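Local coordinates for citrate lyase subunit beta-like protein (Mycobacterium tuberculosis H37Rv, PDB 6CHU), which is a magnesium-dependent lyase of the HpcH/HpaI aldolase family that takes part in itaconate dissimilation and leucine catabolism, at residues 200-214 / 218-229. Numbering follows the deposited sequence.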
# COMPACT_ATOMS: atom_id res chain seq x y z
N GLN A 200 0.27 11.36 -21.56
CA GLN A 200 0.62 12.68 -21.02
C GLN A 200 0.23 12.79 -19.55
O GLN A 200 1.04 13.18 -18.71
CB GLN A 200 -0.04 13.77 -21.85
CG GLN A 200 0.57 15.13 -21.62
CD GLN A 200 0.16 16.13 -22.68
OE1 GLN A 200 -0.62 15.82 -23.58
NE2 GLN A 200 0.70 17.34 -22.58
N GLU A 201 -1.01 12.41 -19.23
CA GLU A 201 -1.49 12.49 -17.85
C GLU A 201 -0.71 11.56 -16.94
O GLU A 201 -0.41 11.91 -15.78
CB GLU A 201 -2.98 12.14 -17.80
CG GLU A 201 -3.86 13.04 -18.65
CD GLU A 201 -5.33 12.68 -18.52
OE1 GLU A 201 -5.64 11.71 -17.79
OE2 GLU A 201 -6.18 13.36 -19.15
N GLU A 202 -0.39 10.36 -17.43
CA GLU A 202 0.34 9.36 -16.66
C GLU A 202 1.77 9.79 -16.37
O GLU A 202 2.25 9.65 -15.24
CB GLU A 202 0.32 8.05 -17.45
CG GLU A 202 0.74 6.80 -16.70
CD GLU A 202 0.25 5.57 -17.44
OE1 GLU A 202 0.90 5.16 -18.42
OE2 GLU A 202 -0.82 5.05 -17.07
N ALA A 203 2.46 10.31 -17.39
CA ALA A 203 3.84 10.75 -17.19
C ALA A 203 3.90 12.03 -16.36
O ALA A 203 4.82 12.21 -15.56
CB ALA A 203 4.54 10.94 -18.54
N ARG A 204 2.94 12.95 -16.56
CA ARG A 204 2.85 14.10 -15.66
C ARG A 204 2.65 13.64 -14.21
O ARG A 204 3.30 14.15 -13.29
CB ARG A 204 1.71 15.03 -16.08
CG ARG A 204 2.05 15.91 -17.27
CD ARG A 204 0.88 16.86 -17.52
NE ARG A 204 1.11 17.74 -18.66
CZ ARG A 204 0.14 18.42 -19.27
NH1 ARG A 204 -1.12 18.30 -18.86
NH2 ARG A 204 0.42 19.20 -20.30
N ASP A 205 1.74 12.68 -14.01
CA ASP A 205 1.53 12.11 -12.68
C ASP A 205 2.82 11.52 -12.12
O ASP A 205 3.15 11.72 -10.95
CB ASP A 205 0.45 11.03 -12.74
CG ASP A 205 -0.96 11.58 -12.71
OD1 ASP A 205 -1.15 12.82 -12.73
OD2 ASP A 205 -1.90 10.74 -12.65
N ALA A 206 3.55 10.78 -12.96
CA ALA A 206 4.76 10.12 -12.50
C ALA A 206 5.83 11.13 -12.12
O ALA A 206 6.45 11.03 -11.05
CB ALA A 206 5.26 9.15 -13.57
N ALA A 207 6.02 12.16 -12.96
CA ALA A 207 7.02 13.18 -12.68
C ALA A 207 6.66 13.98 -11.43
O ALA A 207 7.55 14.39 -10.67
CB ALA A 207 7.17 14.11 -13.89
N ALA A 208 5.37 14.21 -11.21
CA ALA A 208 4.95 15.02 -10.07
C ALA A 208 5.29 14.37 -8.74
O ALA A 208 5.51 15.08 -7.75
CB ALA A 208 3.45 15.30 -10.16
N VAL A 209 5.29 13.03 -8.67
CA VAL A 209 5.57 12.33 -7.41
C VAL A 209 7.01 11.85 -7.32
O VAL A 209 7.39 11.25 -6.29
CB VAL A 209 4.61 11.14 -7.19
CG1 VAL A 209 3.15 11.64 -7.17
CG2 VAL A 209 4.82 10.03 -8.25
N GLY A 210 7.82 12.08 -8.34
CA GLY A 210 9.24 11.81 -8.26
C GLY A 210 9.75 10.56 -8.95
O GLY A 210 10.87 10.13 -8.66
N PHE A 211 8.97 9.95 -9.84
CA PHE A 211 9.58 8.98 -10.73
C PHE A 211 10.68 9.69 -11.51
O PHE A 211 10.61 10.89 -11.76
CB PHE A 211 8.54 8.36 -11.68
CG PHE A 211 7.80 7.19 -11.09
CD1 PHE A 211 8.34 5.92 -11.13
CD2 PHE A 211 6.55 7.38 -10.48
CE1 PHE A 211 7.66 4.83 -10.58
CE2 PHE A 211 5.86 6.30 -9.93
CZ PHE A 211 6.42 5.02 -9.98
N ASP A 212 11.72 8.94 -11.86
CA ASP A 212 12.84 9.49 -12.61
C ASP A 212 12.71 9.27 -14.10
O ASP A 212 13.33 10.01 -14.88
CB ASP A 212 14.14 8.83 -12.14
CG ASP A 212 14.40 9.07 -10.68
OD1 ASP A 212 14.62 10.24 -10.33
OD2 ASP A 212 14.32 8.11 -9.89
N VAL A 213 11.93 8.27 -14.49
CA VAL A 213 11.87 7.77 -15.86
C VAL A 213 10.45 7.28 -16.12
O VAL A 213 9.83 6.67 -15.26
CB VAL A 213 12.87 6.60 -16.06
CG1 VAL A 213 12.61 5.88 -17.40
CG2 VAL A 213 14.33 7.09 -15.98
N THR A 214 9.95 7.52 -17.34
CA THR A 214 8.83 6.75 -17.87
C THR A 214 9.35 5.92 -19.03
O THR A 214 9.91 6.46 -19.99
CB THR A 214 7.69 7.66 -18.33
OG1 THR A 214 7.02 8.19 -17.17
CG2 THR A 214 6.67 6.88 -19.17
N HIS A 218 7.22 2.70 -27.78
CA HIS A 218 7.22 3.22 -29.15
C HIS A 218 7.91 4.58 -29.14
O HIS A 218 7.69 5.38 -28.21
CB HIS A 218 5.79 3.35 -29.69
CG HIS A 218 5.72 3.60 -31.16
ND1 HIS A 218 5.78 4.87 -31.71
CD2 HIS A 218 5.57 2.75 -32.21
CE1 HIS A 218 5.67 4.79 -33.02
NE2 HIS A 218 5.55 3.52 -33.35
N PRO A 219 8.74 4.88 -30.14
CA PRO A 219 9.50 6.14 -30.10
C PRO A 219 8.64 7.39 -30.11
O PRO A 219 9.08 8.43 -29.61
CB PRO A 219 10.38 6.06 -31.36
CG PRO A 219 9.69 5.10 -32.27
CD PRO A 219 9.02 4.10 -31.37
N SER A 220 7.41 7.32 -30.64
CA SER A 220 6.51 8.47 -30.62
C SER A 220 6.16 8.89 -29.20
O SER A 220 5.73 10.03 -28.98
CB SER A 220 5.23 8.16 -31.39
OG SER A 220 4.49 7.16 -30.71
N GLN A 221 6.33 8.00 -28.22
CA GLN A 221 6.04 8.34 -26.84
C GLN A 221 7.14 9.15 -26.18
O GLN A 221 6.88 9.81 -25.17
CB GLN A 221 5.79 7.06 -26.04
CG GLN A 221 4.64 6.21 -26.59
CD GLN A 221 4.46 4.91 -25.82
OE1 GLN A 221 5.39 4.13 -25.67
NE2 GLN A 221 3.24 4.67 -25.33
N ILE A 222 8.36 9.13 -26.73
CA ILE A 222 9.48 9.81 -26.08
C ILE A 222 9.26 11.32 -25.97
O ILE A 222 9.49 11.88 -24.89
CB ILE A 222 10.80 9.46 -26.78
CG1 ILE A 222 11.14 7.97 -26.60
CG2 ILE A 222 11.93 10.32 -26.23
CD1 ILE A 222 11.53 7.58 -25.17
N PRO A 223 8.83 12.03 -27.02
CA PRO A 223 8.59 13.48 -26.85
C PRO A 223 7.55 13.79 -25.80
O PRO A 223 7.68 14.78 -25.07
CB PRO A 223 8.13 13.92 -28.25
CG PRO A 223 8.69 12.91 -29.17
CD PRO A 223 8.66 11.61 -28.42
N VAL A 224 6.51 12.95 -25.70
CA VAL A 224 5.47 13.19 -24.72
C VAL A 224 6.04 13.09 -23.31
O VAL A 224 5.78 13.94 -22.45
CB VAL A 224 4.30 12.21 -24.94
CG1 VAL A 224 3.17 12.47 -23.97
CG2 VAL A 224 3.80 12.31 -26.38
N VAL A 225 6.85 12.06 -23.07
CA VAL A 225 7.47 11.86 -21.76
C VAL A 225 8.41 13.01 -21.43
O VAL A 225 8.37 13.57 -20.33
CB VAL A 225 8.20 10.50 -21.74
CG1 VAL A 225 9.19 10.44 -20.57
CG2 VAL A 225 7.18 9.38 -21.66
N ARG A 226 9.29 13.37 -22.37
CA ARG A 226 10.25 14.44 -22.11
C ARG A 226 9.53 15.74 -21.75
O ARG A 226 9.96 16.47 -20.85
CB ARG A 226 11.17 14.65 -23.31
CG ARG A 226 12.22 13.56 -23.49
CD ARG A 226 12.97 13.73 -24.79
NE ARG A 226 14.11 12.84 -24.90
CZ ARG A 226 14.71 12.54 -26.05
NH1 ARG A 226 15.75 11.72 -26.06
NH2 ARG A 226 14.25 13.05 -27.18
N LYS A 227 8.44 16.06 -22.45
CA LYS A 227 7.68 17.26 -22.12
C LYS A 227 7.00 17.12 -20.76
O LYS A 227 6.90 18.10 -20.01
CB LYS A 227 6.65 17.55 -23.21
CG LYS A 227 5.82 18.81 -22.96
CD LYS A 227 4.92 19.11 -24.15
CE LYS A 227 3.91 20.20 -23.84
NZ LYS A 227 2.98 20.43 -24.98
N ALA A 228 6.52 15.92 -20.42
CA ALA A 228 5.78 15.75 -19.18
C ALA A 228 6.67 15.94 -17.96
O ALA A 228 6.17 16.28 -16.88
CB ALA A 228 5.13 14.37 -19.13
N TYR A 229 7.97 15.72 -18.11
CA TYR A 229 8.89 15.79 -16.99
C TYR A 229 9.52 17.18 -16.87
O TYR A 229 10.61 17.33 -16.32
CB TYR A 229 9.98 14.71 -17.15
CG TYR A 229 9.57 13.34 -16.62
CD1 TYR A 229 8.64 12.55 -17.29
CD2 TYR A 229 10.11 12.85 -15.43
CE1 TYR A 229 8.27 11.30 -16.80
CE2 TYR A 229 9.74 11.60 -14.94
CZ TYR A 229 8.81 10.83 -15.62
OH TYR A 229 8.44 9.59 -15.13
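Tyr-229, directly after helix 221-228, lays one face of its ring on helix 200-209 and turns its hydroxyl edge to the strand that follows, a compact illustration of how one aromatic side chain can tie a helix pair to a barrel strand. Ala-207 CB sits over that face, 3.6 Å from the ring centroid and 14° off the normal, a CH-pi contact. At the ring edge, near its plane, lie the carbonyl oxygen of Phe-211, 3.4 Å from Tyr-229 CE2, and the hydroxyl of Thr-214. With Tyr-229 CG set anti to its own carbonyl carbon (chi1 -85°), the phenol reaches inward, and its OH forms a 2.9 Å hydrogen bond with Thr-214 OG1, in which either hydroxyl could be the donor.

Alongside, small residues let the backbones close in: Ala-203 CB meets Ala-228 CB at 3.5 Å, and the axes of 200-209 and 221-228 approach to 8.7 Å, crossing at -38°. Val-225 CG2 fills in against Thr-214 CG2, 3.6 Å away. Towards solvent the fit slackens. Val-224 CG1 merely brushes Gln-200 CA, 3.9 Å off, while Arg-204 and Lys-227 are extended at the exposed margin, Lys-227 alongside Gln-200; Arg-204 NH2 and Lys-227 NZ stay 5.5 Å apart. Strand 213-216 closes the eight-stranded barrel between strands 184-187 and 17-22, so this is the outer helix layer of a TIM barrel, two helices packed together and the second joined to the closing strand through Val-225 and Tyr-229.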